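Type III effector XopAI (Xanthomonas citri, PDB 6K93) adopts a mono-ADP-ribosyltransferase fold and, as a bacterial type III effector, probably binds arginine-containing peptides through that domain. Local coordinates at residues 212-226 and 260-273. Sequence-based numbering, arbitrary orientation.
Sequences EEYSYQGTVFTGEDQ and MAVEWESNSTTGKR
G218 to E224 pairs antiparallel with V262 to S268, forming the outer pair of the mixed sheet of this mono-ADP-ribosyltransferase fold; strand 308-315 flanks 262-268 on its other side, and F221 also bonds to the backbone of S250. Backbone bonds join G218 with S268, V220 with S266, T222 with W264 and E224 with V262, while T219, F221 and G223 face N267, E265 and E263 as non-hydrogen-bonded pairs. Beyond G218 and S268 the register shifts by one, and a second short pairing joins S215 to K272, with R273 N bonding to Y214 O and Y216 N to G271 O.

Side-chain hydrogen bonds secure the turn between the two pairings and the far end of the long one. S268 OG, anti to its own N (chi1 175°), reaches Y216 O at 2.7 Å, and Q217 NE2 gives T269 O a straight bond at 3.1 Å. K272 NZ, brought round by bends at chi2 and chi4, donates to S215 OG at 2.9 Å and to T270 O. At the far end D225 OD1 takes A261 N nearly along its C-O axis. Within the long pairing, T219 OG1 donates to N267 OD1.

Packing differs between the sheet's two faces. On one, T222 CG2 lies 3.6 Å from W264 CE3, and E224 CB meets the indole at its edge; R245 pairs with the E224 carboxylate, and F247 and Y235 meet W264 edge-to-face. On the other, F221 CE1 runs beside E265 CG, whose carboxylate forms a salt bridge with K309. Past the strand ends, M260 CE packs 3.4 Å from D225 CG.

Water links the two strands too: one molecule donates to V220 O and T222 OG1, which also bonds to A248 O, and lies 2.8 Å from S266 OG, itself bonded to Q312 NE2.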
loop_
_atom_site.group_PDB
_atom_site.type_symbol
_atom_site.label_atom_id
_atom_site.label_comp_id
_atom_site.label_asym_id
_atom_site.label_seq_id
_atom_site.Cartn_x
_atom_site.Cartn_y
_atom_site.Cartn_z
ATOM N N GLU A 212 -13.417 2.085 -11.298
ATOM C CA GLU A 212 -12.513 2.797 -12.193
ATOM C C GLU A 212 -12.601 4.310 -12.034
ATOM O O GLU A 212 -11.635 5.018 -12.350
ATOM C CB GLU A 212 -12.792 2.384 -13.641
ATOM C CG GLU A 212 -12.030 3.150 -14.716
ATOM C CD GLU A 212 -10.514 3.041 -14.632
ATOM O OE1 GLU A 212 -9.965 2.269 -13.816
ATOM O OE2 GLU A 212 -9.856 3.746 -15.420
ATOM N N GLU A 213 -13.698 4.840 -11.505
ATOM C CA GLU A 213 -13.744 6.282 -11.288
ATOM C C GLU A 213 -12.742 6.753 -10.239
ATOM O O GLU A 213 -12.483 7.957 -10.159
ATOM C CB GLU A 213 -15.167 6.713 -10.918
ATOM C CG GLU A 213 -15.765 5.957 -9.748
ATOM C CD GLU A 213 -16.717 4.849 -10.173
ATOM O OE1 GLU A 213 -16.399 4.085 -11.117
ATOM O OE2 GLU A 213 -17.790 4.733 -9.546
ATOM N N TYR A 214 -12.168 5.842 -9.441
ATOM C CA TYR A 214 -11.120 6.192 -8.501
ATOM C C TYR A 214 -9.737 6.218 -9.137
ATOM O O TYR A 214 -8.793 6.674 -8.490
ATOM C CB TYR A 214 -11.123 5.216 -7.300
ATOM C CG TYR A 214 -12.261 5.525 -6.362
ATOM C CD1 TYR A 214 -13.555 5.098 -6.650
ATOM C CD2 TYR A 214 -12.062 6.282 -5.212
ATOM C CE1 TYR A 214 -14.615 5.404 -5.807
ATOM C CE2 TYR A 214 -13.116 6.593 -4.379
ATOM C CZ TYR A 214 -14.380 6.154 -4.675
ATOM O OH TYR A 214 -15.422 6.480 -3.830
ATOM N N SER A 215 -9.595 5.790 -10.388
ATOM C CA SER A 215 -8.310 5.896 -11.071
ATOM C C SER A 215 -8.010 7.345 -11.402
ATOM O O SER A 215 -8.897 8.102 -11.806
ATOM C CB SER A 215 -8.316 5.081 -12.365
ATOM O OG SER A 215 -8.371 3.704 -12.105
ATOM N N TYR A 216 -6.745 7.710 -11.276
ATOM C CA TYR A 216 -6.267 9.036 -11.637
ATOM C C TYR A 216 -5.493 8.958 -12.941
ATOM O O TYR A 216 -4.556 8.157 -13.063
ATOM C CB TYR A 216 -5.364 9.614 -10.550
ATOM C CG TYR A 216 -4.993 11.041 -10.868
ATOM C CD1 TYR A 216 -5.954 12.036 -10.881
ATOM C CD2 TYR A 216 -3.691 11.379 -11.187
ATOM C CE1 TYR A 216 -5.618 13.324 -11.178
ATOM C CE2 TYR A 216 -3.343 12.679 -11.492
ATOM C CZ TYR A 216 -4.321 13.643 -11.483
ATOM O OH TYR A 216 -3.994 14.937 -11.813
ATOM N N GLN A 217 -5.881 9.785 -13.914
ATOM C CA GLN A 217 -5.160 9.920 -15.165
ATOM C C GLN A 217 -4.461 11.270 -15.140
ATOM O O GLN A 217 -5.104 12.319 -15.244
ATOM C CB GLN A 217 -6.085 9.812 -16.366
ATOM C CG GLN A 217 -6.632 8.426 -16.539
ATOM C CD GLN A 217 -7.930 8.265 -15.808
ATOM O OE1 GLN A 217 -8.771 9.162 -15.809
ATOM N NE2 GLN A 217 -8.102 7.125 -15.158
ATOM N N GLY A 218 -3.150 11.245 -15.010
ATOM C CA GLY A 218 -2.377 12.467 -14.908
ATOM C C GLY A 218 -1.026 12.145 -14.321
ATOM O O GLY A 218 -0.728 11.001 -13.995
ATOM N N THR A 219 -0.209 13.177 -14.197
ATOM C CA THR A 219 1.133 13.049 -13.655
ATOM C C THR A 219 1.058 13.197 -12.145
ATOM O O THR A 219 0.470 14.158 -11.639
ATOM C CB THR A 219 2.045 14.117 -14.249
ATOM O OG1 THR A 219 2.038 14.021 -15.679
ATOM C CG2 THR A 219 3.450 13.976 -13.725
ATOM N N VAL A 220 1.668 12.252 -11.423
ATOM C CA VAL A 220 1.656 12.288 -9.966
ATOM C C VAL A 220 3.096 12.377 -9.458
ATOM O O VAL A 220 4.037 11.935 -10.120
ATOM C CB VAL A 220 0.900 11.093 -9.332
ATOM C CG1 VAL A 220 -0.580 11.138 -9.715
ATOM C CG2 VAL A 220 1.512 9.746 -9.746
ATOM N N PHE A 221 3.254 12.965 -8.271
ATOM C CA PHE A 221 4.540 13.435 -7.785
ATOM C C PHE A 221 4.913 12.722 -6.496
ATOM O O PHE A 221 4.077 12.553 -5.604
ATOM C CB PHE A 221 4.469 14.966 -7.585
ATOM C CG PHE A 221 4.041 15.699 -8.820
ATOM C CD1 PHE A 221 4.951 15.997 -9.795
ATOM C CD2 PHE A 221 2.703 16.006 -9.011
ATOM C CE1 PHE A 221 4.526 16.630 -10.965
ATOM C CE2 PHE A 221 2.286 16.648 -10.174
ATOM C CZ PHE A 221 3.203 16.928 -11.125
ATOM N N THR A 222 6.182 12.337 -6.414
ATOM C CA THR A 222 6.726 11.648 -5.262
ATOM C C THR A 222 8.112 12.180 -4.941
ATOM O O THR A 222 8.895 12.507 -5.830
ATOM C CB THR A 222 6.850 10.134 -5.550
ATOM O OG1 THR A 222 5.605 9.615 -5.986
ATOM C CG2 THR A 222 7.335 9.353 -4.315
ATOM N N GLY A 223 8.422 12.208 -3.654
ATOM C CA GLY A 223 9.779 12.445 -3.201
ATOM C C GLY A 223 10.110 11.488 -2.075
ATOM O O GLY A 223 9.293 11.345 -1.162
ATOM N N GLU A 224 11.309 10.885 -2.105
ATOM C CA GLU A 224 11.757 9.981 -1.052
ATOM C C GLU A 224 13.244 10.181 -0.845
ATOM O O GLU A 224 13.948 10.600 -1.760
ATOM C CB GLU A 224 11.476 8.508 -1.407
ATOM C CG GLU A 224 10.025 8.124 -1.537
ATOM C CD GLU A 224 9.827 6.661 -1.656
ATOM O OE1 GLU A 224 10.550 5.900 -0.965
ATOM O OE2 GLU A 224 8.904 6.226 -2.385
ATOM N N ASP A 225 13.726 9.844 0.337
ATOM C CA ASP A 225 15.166 9.962 0.591
ATOM C C ASP A 225 15.823 8.590 0.434
ATOM O O ASP A 225 16.215 7.934 1.397
ATOM C CB ASP A 225 15.459 10.536 1.964
ATOM C CG ASP A 225 15.347 12.036 2.018
ATOM O OD1 ASP A 225 15.660 12.774 1.003
ATOM O OD2 ASP A 225 14.973 12.503 3.082
ATOM N N GLN A 226 15.986 8.183 -0.805
ATOM C CA GLN A 226 16.638 6.937 -1.179
ATOM C C GLN A 226 18.034 7.223 -1.722
ATOM O O GLN A 226 18.321 8.323 -2.210
ATOM C CB GLN A 226 15.825 6.162 -2.227
ATOM C CG GLN A 226 14.388 5.830 -1.840
ATOM C CD GLN A 226 14.265 4.764 -0.740
ATOM O OE1 GLN A 226 15.253 4.204 -0.257
ATOM N NE2 GLN A 226 13.020 4.504 -0.319
ATOM N N MET A 260 13.736 16.615 -1.493
ATOM C CA MET A 260 14.032 15.204 -1.346
ATOM C C MET A 260 15.162 14.748 -2.272
ATOM O O MET A 260 15.391 15.308 -3.356
ATOM C CB MET A 260 12.764 14.395 -1.607
ATOM C CG MET A 260 11.594 14.810 -0.723
ATOM S SD MET A 260 11.998 14.603 1.030
ATOM C CE MET A 260 12.230 12.848 1.021
ATOM N N ALA A 261 15.868 13.682 -1.830
ATOM C CA ALA A 261 17.019 13.187 -2.577
ATOM C C ALA A 261 16.633 12.553 -3.914
ATOM O O ALA A 261 17.424 12.572 -4.859
ATOM C CB ALA A 261 17.788 12.184 -1.743
ATOM N N VAL A 262 15.448 11.962 -4.002
ATOM C CA VAL A 262 14.929 11.345 -5.209
ATOM C C VAL A 262 13.520 11.878 -5.422
ATOM O O VAL A 262 12.709 11.896 -4.491
ATOM C CB VAL A 262 14.895 9.816 -5.112
ATOM C CG1 VAL A 262 14.391 9.216 -6.417
ATOM C CG2 VAL A 262 16.285 9.277 -4.817
ATOM N N GLU A 263 13.239 12.326 -6.623
ATOM C CA GLU A 263 11.895 12.746 -6.994
ATOM C C GLU A 263 11.423 11.916 -8.168
ATOM O O GLU A 263 12.228 11.447 -8.973
ATOM C CB GLU A 263 11.819 14.217 -7.380
ATOM C CG GLU A 263 12.039 15.136 -6.204
ATOM C CD GLU A 263 12.121 16.606 -6.590
ATOM O OE1 GLU A 263 12.074 16.947 -7.801
ATOM O OE2 GLU A 263 12.219 17.439 -5.662
ATOM N N TRP A 264 10.105 11.762 -8.280
ATOM C CA TRP A 264 9.520 11.131 -9.442
ATOM C C TRP A 264 8.399 11.989 -10.010
ATOM O O TRP A 264 7.646 12.615 -9.267
ATOM C CB TRP A 264 8.869 9.792 -9.141
ATOM C CG TRP A 264 9.626 8.602 -8.706
ATOM C CD1 TRP A 264 9.747 7.459 -9.424
ATOM C CD2 TRP A 264 10.214 8.338 -7.418
ATOM N NE1 TRP A 264 10.405 6.499 -8.689
ATOM C CE2 TRP A 264 10.707 7.014 -7.458
ATOM C CE3 TRP A 264 10.384 9.083 -6.248
ATOM C CZ2 TRP A 264 11.356 6.417 -6.372
ATOM C CZ3 TRP A 264 11.052 8.498 -5.177
ATOM C CH2 TRP A 264 11.518 7.180 -5.242
ATOM N N GLU A 265 8.251 11.936 -11.328
ATOM C CA GLU A 265 7.045 12.353 -12.028
ATOM C C GLU A 265 6.531 11.120 -12.737
ATOM O O GLU A 265 7.196 10.630 -13.650
ATOM C CB GLU A 265 7.303 13.468 -13.040
ATOM C CG GLU A 265 7.700 14.780 -12.427
ATOM C CD GLU A 265 7.648 15.967 -13.443
ATOM O OE1 GLU A 265 8.281 16.952 -13.142
ATOM O OE2 GLU A 265 7.000 15.814 -14.473
ATOM N N SER A 266 5.409 10.575 -12.287
ATOM C CA SER A 266 4.868 9.333 -12.829
ATOM C C SER A 266 3.518 9.571 -13.487
ATOM O O SER A 266 2.590 10.115 -12.865
ATOM C CB SER A 266 4.688 8.266 -11.752
ATOM O OG SER A 266 5.861 8.056 -10.972
ATOM N N ASN A 267 3.394 9.130 -14.732
ATOM C CA ASN A 267 2.112 9.223 -15.409
ATOM C C ASN A 267 1.244 8.064 -14.983
ATOM O O ASN A 267 1.583 6.908 -15.225
ATOM C CB ASN A 267 2.304 9.245 -16.921
ATOM C CG ASN A 267 2.939 10.521 -17.383
ATOM O OD1 ASN A 267 2.392 11.602 -17.183
ATOM N ND2 ASN A 267 4.122 10.412 -17.959
ATOM N N SER A 268 0.138 8.382 -14.338
ATOM C CA SER A 268 -0.795 7.384 -13.851
ATOM C C SER A 268 -1.900 7.155 -14.862
ATOM O O SER A 268 -2.381 8.099 -15.498
ATOM C CB SER A 268 -1.409 7.846 -12.530
ATOM O OG SER A 268 -2.399 6.965 -12.073
ATOM N N THR A 269 -2.267 5.892 -15.029
ATOM C CA THR A 269 -3.476 5.516 -15.745
ATOM C C THR A 269 -4.525 4.893 -14.847
ATOM O O THR A 269 -5.725 5.178 -15.024
ATOM C CB THR A 269 -3.151 4.534 -16.875
ATOM O OG1 THR A 269 -2.395 3.431 -16.385
ATOM C CG2 THR A 269 -2.382 5.238 -17.916
ATOM N N THR A 270 -4.096 4.011 -13.926
ATOM C CA THR A 270 -5.009 3.362 -12.996
ATOM C C THR A 270 -4.591 3.525 -11.544
ATOM O O THR A 270 -5.185 2.884 -10.668
ATOM C CB THR A 270 -5.146 1.870 -13.313
ATOM O OG1 THR A 270 -3.926 1.195 -13.011
ATOM C CG2 THR A 270 -5.525 1.650 -14.761
ATOM N N GLY A 271 -3.564 4.326 -11.249
ATOM C CA GLY A 271 -3.235 4.613 -9.870
ATOM C C GLY A 271 -4.472 5.139 -9.169
ATOM O O GLY A 271 -5.199 5.971 -9.714
ATOM N N LYS A 272 -4.715 4.716 -7.937
ATOM C CA LYS A 272 -6.001 4.974 -7.315
ATOM C C LYS A 272 -5.910 6.131 -6.337
ATOM O O LYS A 272 -4.976 6.220 -5.525
ATOM C CB LYS A 272 -6.511 3.725 -6.583
ATOM C CG LYS A 272 -6.939 2.605 -7.522
ATOM C CD LYS A 272 -8.170 2.985 -8.274
ATOM C CE LYS A 272 -8.736 1.844 -9.091
ATOM N NZ LYS A 272 -7.895 1.544 -10.278
ATOM N N ARG A 273 -6.907 7.006 -6.409
ATOM C CA ARG A 273 -7.045 8.139 -5.506
ATOM C C ARG A 273 -7.596 7.658 -4.183
ATOM O O ARG A 273 -8.690 7.084 -4.145
ATOM C CB ARG A 273 -7.992 9.165 -6.116
ATOM C CG ARG A 273 -7.625 9.534 -7.535
ATOM C CD ARG A 273 -8.714 10.384 -8.168
ATOM N NE ARG A 273 -8.519 11.759 -7.768
ATOM C CZ ARG A 273 -9.254 12.768 -8.237
ATOM N NH1 ARG A 273 -10.225 12.539 -9.119
ATOM N NH2 ARG A 273 -9.018 14.014 -7.848
HETATM O O HOH W 1 -9.294 0.369 -12.490
HETATM O O HOH W 2 -7.621 4.259 -16.658
HETATM O O HOH W 3 -10.762 9.930 -10.780
HETATM O O HOH W 4 5.296 9.668 -8.802
#